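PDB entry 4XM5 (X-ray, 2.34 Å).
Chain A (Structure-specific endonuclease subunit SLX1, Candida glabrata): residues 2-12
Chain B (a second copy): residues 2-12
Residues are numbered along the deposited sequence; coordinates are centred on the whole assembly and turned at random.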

# COMPACT_ATOMS: atom_id res chain seq x y z
N GLU A 2 -7.37 -10.05 -7.51
CA GLU A 2 -8.81 -9.98 -7.29
C GLU A 2 -9.12 -9.48 -5.88
O GLU A 2 -8.30 -8.82 -5.24
CB GLU A 2 -9.45 -11.35 -7.52
N GLU A 3 -10.31 -9.82 -5.39
CA GLU A 3 -10.71 -9.43 -4.05
C GLU A 3 -10.21 -10.42 -3.00
O GLU A 3 -10.60 -10.36 -1.84
CB GLU A 3 -12.23 -9.31 -3.97
CG GLU A 3 -12.94 -10.61 -4.24
CD GLU A 3 -14.43 -10.44 -4.35
OE1 GLU A 3 -15.04 -9.87 -3.42
OE2 GLU A 3 -14.99 -10.86 -5.38
N PHE A 4 -9.33 -11.34 -3.41
CA PHE A 4 -8.76 -12.29 -2.46
C PHE A 4 -7.24 -12.17 -2.32
O PHE A 4 -6.60 -13.06 -1.74
CB PHE A 4 -9.15 -13.72 -2.87
CG PHE A 4 -10.59 -14.04 -2.59
CD1 PHE A 4 -10.98 -14.54 -1.36
CD2 PHE A 4 -11.57 -13.81 -3.56
CE1 PHE A 4 -12.31 -14.82 -1.10
CE2 PHE A 4 -12.90 -14.08 -3.30
CZ PHE A 4 -13.27 -14.59 -2.07
N GLN A 5 -6.67 -11.09 -2.84
CA GLN A 5 -5.22 -10.90 -2.75
C GLN A 5 -4.86 -10.72 -1.28
O GLN A 5 -5.61 -10.10 -0.53
CB GLN A 5 -4.75 -9.71 -3.62
CG GLN A 5 -4.29 -8.45 -2.90
CD GLN A 5 -3.89 -7.30 -3.88
OE1 GLN A 5 -4.66 -6.36 -4.11
NE2 GLN A 5 -2.69 -7.39 -4.43
N GLN A 6 -3.74 -11.30 -0.86
CA GLN A 6 -3.37 -11.27 0.55
C GLN A 6 -2.18 -10.36 0.79
O GLN A 6 -1.46 -10.03 -0.14
CB GLN A 6 -3.06 -12.69 1.07
CG GLN A 6 -1.80 -13.35 0.48
CD GLN A 6 -1.27 -14.52 1.34
OE1 GLN A 6 -1.56 -15.69 1.07
NE2 GLN A 6 -0.50 -14.20 2.38
N ILE A 7 -2.01 -9.94 2.03
CA ILE A 7 -0.73 -9.43 2.46
C ILE A 7 0.28 -10.58 2.41
O ILE A 7 0.03 -11.64 2.98
CB ILE A 7 -0.80 -8.83 3.87
CG1 ILE A 7 -1.65 -7.55 3.88
CG2 ILE A 7 0.61 -8.57 4.44
CD1 ILE A 7 -2.20 -7.19 5.23
N PRO A 8 1.41 -10.37 1.71
CA PRO A 8 2.43 -11.41 1.56
C PRO A 8 2.85 -12.04 2.89
O PRO A 8 3.04 -11.32 3.87
CB PRO A 8 3.61 -10.64 0.94
CG PRO A 8 2.98 -9.48 0.23
CD PRO A 8 1.84 -9.09 1.12
N ASP A 9 3.00 -13.36 2.91
CA ASP A 9 3.55 -14.05 4.08
C ASP A 9 4.85 -13.38 4.52
O ASP A 9 5.04 -13.09 5.70
CB ASP A 9 3.74 -15.52 3.77
CG ASP A 9 2.43 -16.22 3.50
OD1 ASP A 9 1.39 -15.72 3.98
OD2 ASP A 9 2.42 -17.27 2.83
N PHE A 10 5.71 -13.09 3.55
CA PHE A 10 6.95 -12.35 3.79
C PHE A 10 7.30 -11.46 2.60
O PHE A 10 7.29 -11.90 1.45
CB PHE A 10 8.13 -13.30 4.07
CG PHE A 10 9.40 -12.58 4.44
CD1 PHE A 10 10.24 -12.07 3.46
CD2 PHE A 10 9.74 -12.38 5.77
CE1 PHE A 10 11.39 -11.38 3.82
CE2 PHE A 10 10.88 -11.71 6.11
CZ PHE A 10 11.70 -11.21 5.14
N TYR A 11 7.61 -10.20 2.87
CA TYR A 11 8.10 -9.33 1.82
C TYR A 11 8.98 -8.29 2.47
O TYR A 11 8.52 -7.54 3.32
CB TYR A 11 6.95 -8.67 0.99
CG TYR A 11 7.32 -8.62 -0.48
CD1 TYR A 11 8.35 -7.79 -0.92
CD2 TYR A 11 6.72 -9.47 -1.42
CE1 TYR A 11 8.77 -7.77 -2.27
CE2 TYR A 11 7.12 -9.47 -2.76
CZ TYR A 11 8.14 -8.61 -3.17
OH TYR A 11 8.54 -8.58 -4.48
N GLY A 12 10.25 -8.27 2.09
CA GLY A 12 11.22 -7.41 2.74
C GLY A 12 12.07 -6.56 1.81
O GLY A 12 12.21 -6.86 0.62
N GLU B 2 3.13 -13.36 -4.82
CA GLU B 2 4.55 -13.55 -5.10
C GLU B 2 5.19 -12.24 -5.56
O GLU B 2 4.69 -11.15 -5.27
CB GLU B 2 4.75 -14.64 -6.16
N GLU B 3 6.29 -12.36 -6.28
CA GLU B 3 6.98 -11.18 -6.80
C GLU B 3 6.38 -10.73 -8.13
O GLU B 3 6.94 -9.87 -8.81
CB GLU B 3 8.47 -11.47 -6.98
CG GLU B 3 8.74 -12.57 -7.97
CD GLU B 3 10.19 -12.99 -7.98
OE1 GLU B 3 11.06 -12.11 -8.15
OE2 GLU B 3 10.46 -14.19 -7.81
N PHE B 4 5.23 -11.29 -8.50
CA PHE B 4 4.57 -10.88 -9.74
C PHE B 4 3.18 -10.28 -9.50
O PHE B 4 2.41 -10.10 -10.46
CB PHE B 4 4.48 -12.06 -10.71
CG PHE B 4 5.80 -12.41 -11.33
CD1 PHE B 4 6.21 -11.79 -12.50
CD2 PHE B 4 6.65 -13.33 -10.73
CE1 PHE B 4 7.44 -12.09 -13.07
CE2 PHE B 4 7.88 -13.64 -11.29
CZ PHE B 4 8.27 -13.02 -12.46
N GLN B 5 2.86 -9.97 -8.25
CA GLN B 5 1.55 -9.39 -7.93
C GLN B 5 1.47 -8.02 -8.58
O GLN B 5 2.46 -7.29 -8.63
CB GLN B 5 1.30 -9.34 -6.41
CG GLN B 5 1.32 -7.97 -5.74
CD GLN B 5 1.12 -8.04 -4.20
OE1 GLN B 5 2.07 -7.95 -3.42
NE2 GLN B 5 -0.13 -8.19 -3.78
N GLN B 6 0.30 -7.67 -9.13
CA GLN B 6 0.17 -6.43 -9.87
C GLN B 6 -0.68 -5.43 -9.10
O GLN B 6 -1.41 -5.80 -8.19
CB GLN B 6 -0.44 -6.67 -11.26
CG GLN B 6 -1.91 -7.14 -11.27
CD GLN B 6 -2.61 -6.93 -12.63
OE1 GLN B 6 -2.70 -7.84 -13.45
NE2 GLN B 6 -3.10 -5.71 -12.86
N ILE B 7 -0.54 -4.16 -9.46
CA ILE B 7 -1.55 -3.19 -9.10
C ILE B 7 -2.84 -3.56 -9.85
O ILE B 7 -2.81 -3.72 -11.07
CB ILE B 7 -1.11 -1.76 -9.45
CG1 ILE B 7 0.05 -1.32 -8.55
CG2 ILE B 7 -2.30 -0.78 -9.36
CD1 ILE B 7 0.87 -0.19 -9.12
N PRO B 8 -3.96 -3.70 -9.12
CA PRO B 8 -5.24 -4.08 -9.72
C PRO B 8 -5.62 -3.23 -10.93
O PRO B 8 -5.45 -2.01 -10.89
CB PRO B 8 -6.24 -3.85 -8.57
CG PRO B 8 -5.42 -3.98 -7.32
CD PRO B 8 -4.10 -3.38 -7.68
N ASP B 9 -6.12 -3.87 -11.98
CA ASP B 9 -6.66 -3.14 -13.13
C ASP B 9 -7.65 -2.07 -12.66
O ASP B 9 -7.58 -0.92 -13.07
CB ASP B 9 -7.30 -4.11 -14.11
CG ASP B 9 -6.28 -5.06 -14.70
OD1 ASP B 9 -5.09 -4.70 -14.73
OD2 ASP B 9 -6.66 -6.15 -15.16
N PHE B 10 -8.52 -2.46 -11.73
CA PHE B 10 -9.46 -1.53 -11.10
C PHE B 10 -9.72 -1.92 -9.65
O PHE B 10 -10.00 -3.08 -9.34
CB PHE B 10 -10.80 -1.49 -11.86
CG PHE B 10 -11.76 -0.46 -11.31
CD1 PHE B 10 -12.56 -0.74 -10.21
CD2 PHE B 10 -11.83 0.81 -11.86
CE1 PHE B 10 -13.40 0.22 -9.69
CE2 PHE B 10 -12.68 1.75 -11.35
CZ PHE B 10 -13.47 1.46 -10.27
N TYR B 11 -9.63 -0.96 -8.75
CA TYR B 11 -10.01 -1.22 -7.37
C TYR B 11 -10.46 0.10 -6.78
O TYR B 11 -9.70 1.05 -6.73
CB TYR B 11 -8.86 -1.85 -6.53
CG TYR B 11 -9.41 -2.91 -5.59
CD1 TYR B 11 -10.22 -2.54 -4.51
CD2 TYR B 11 -9.21 -4.27 -5.82
CE1 TYR B 11 -10.81 -3.50 -3.66
CE2 TYR B 11 -9.78 -5.24 -4.99
CZ TYR B 11 -10.58 -4.84 -3.91
OH TYR B 11 -11.14 -5.76 -3.06
N GLY B 12 -11.72 0.16 -6.36
CA GLY B 12 -12.31 1.40 -5.91
C GLY B 12 -13.01 1.33 -4.56
O GLY B 12 -13.41 0.26 -4.10
O HOH W 1 -1.11 -4.97 -5.61
O HOH W 2 -1.13 -7.43 -0.92

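This is a small, symmetric contact that combines direct packing with two water bridges and has no direct hydrogen bond across it among the modelled atoms; two irregular segments related by an exact two-fold axis bury 350 Å² in total. The register is antiparallel in sense: A:Gln5 lies across from B:Gln5, with their CA atoms 8.7 Å apart, while the CA atoms of A:Glu2 and B:Pro8 are 7.3 Å apart, and symmetry repeats that pairing.

At the centre, both glutamines point CA-to-CB toward the partner, and A:Gln5 NE2 comes within 2.8 Å of B:Gln5 NE2. As modelled, these are two donors, so the short approach is not a hydrogen bond. What each amide does gain is a water. A:Gln5 NE2 donates to water 1 (3.1 Å to its O), and the O of water 1 donates to B:Gln6 O at 2.7 Å; water 2 makes the same bridge with the chains exchanged, from B:Gln5 NE2 to A:Gln6 O. Water 1 spans a gap, A:Gln5 NE2 to B:Gln6 O, of 4.3 Å, too long for a direct hydrogen bond. A:Gln5 OE1 and B:Gln5 OE1 are hydrogen-bonded elsewhere in the structure.

Outward from the axis the contact becomes one of packing. The A:Tyr11 side chain meets the start of the opposing type I turn, B:Glu2 to B:Gln5, with its ring edge: A:Tyr11 CE2 is 3.9 Å from B:Glu2 O, and A:Tyr11 OH is 3.8 Å from B:Glu3 CA. No hydrogen bond from that hydroxyl crosses to the turn.

To the side of the contact, the A:Gln6 side chain is tied into its own chain, its NE2 donating to A:Ile7 O (2.7 Å) and to A:Asp9 OD1 (2.9 Å). The rule to read here is that one residue can brace its own loop through its side chain while its backbone carbonyl serves a water bridge.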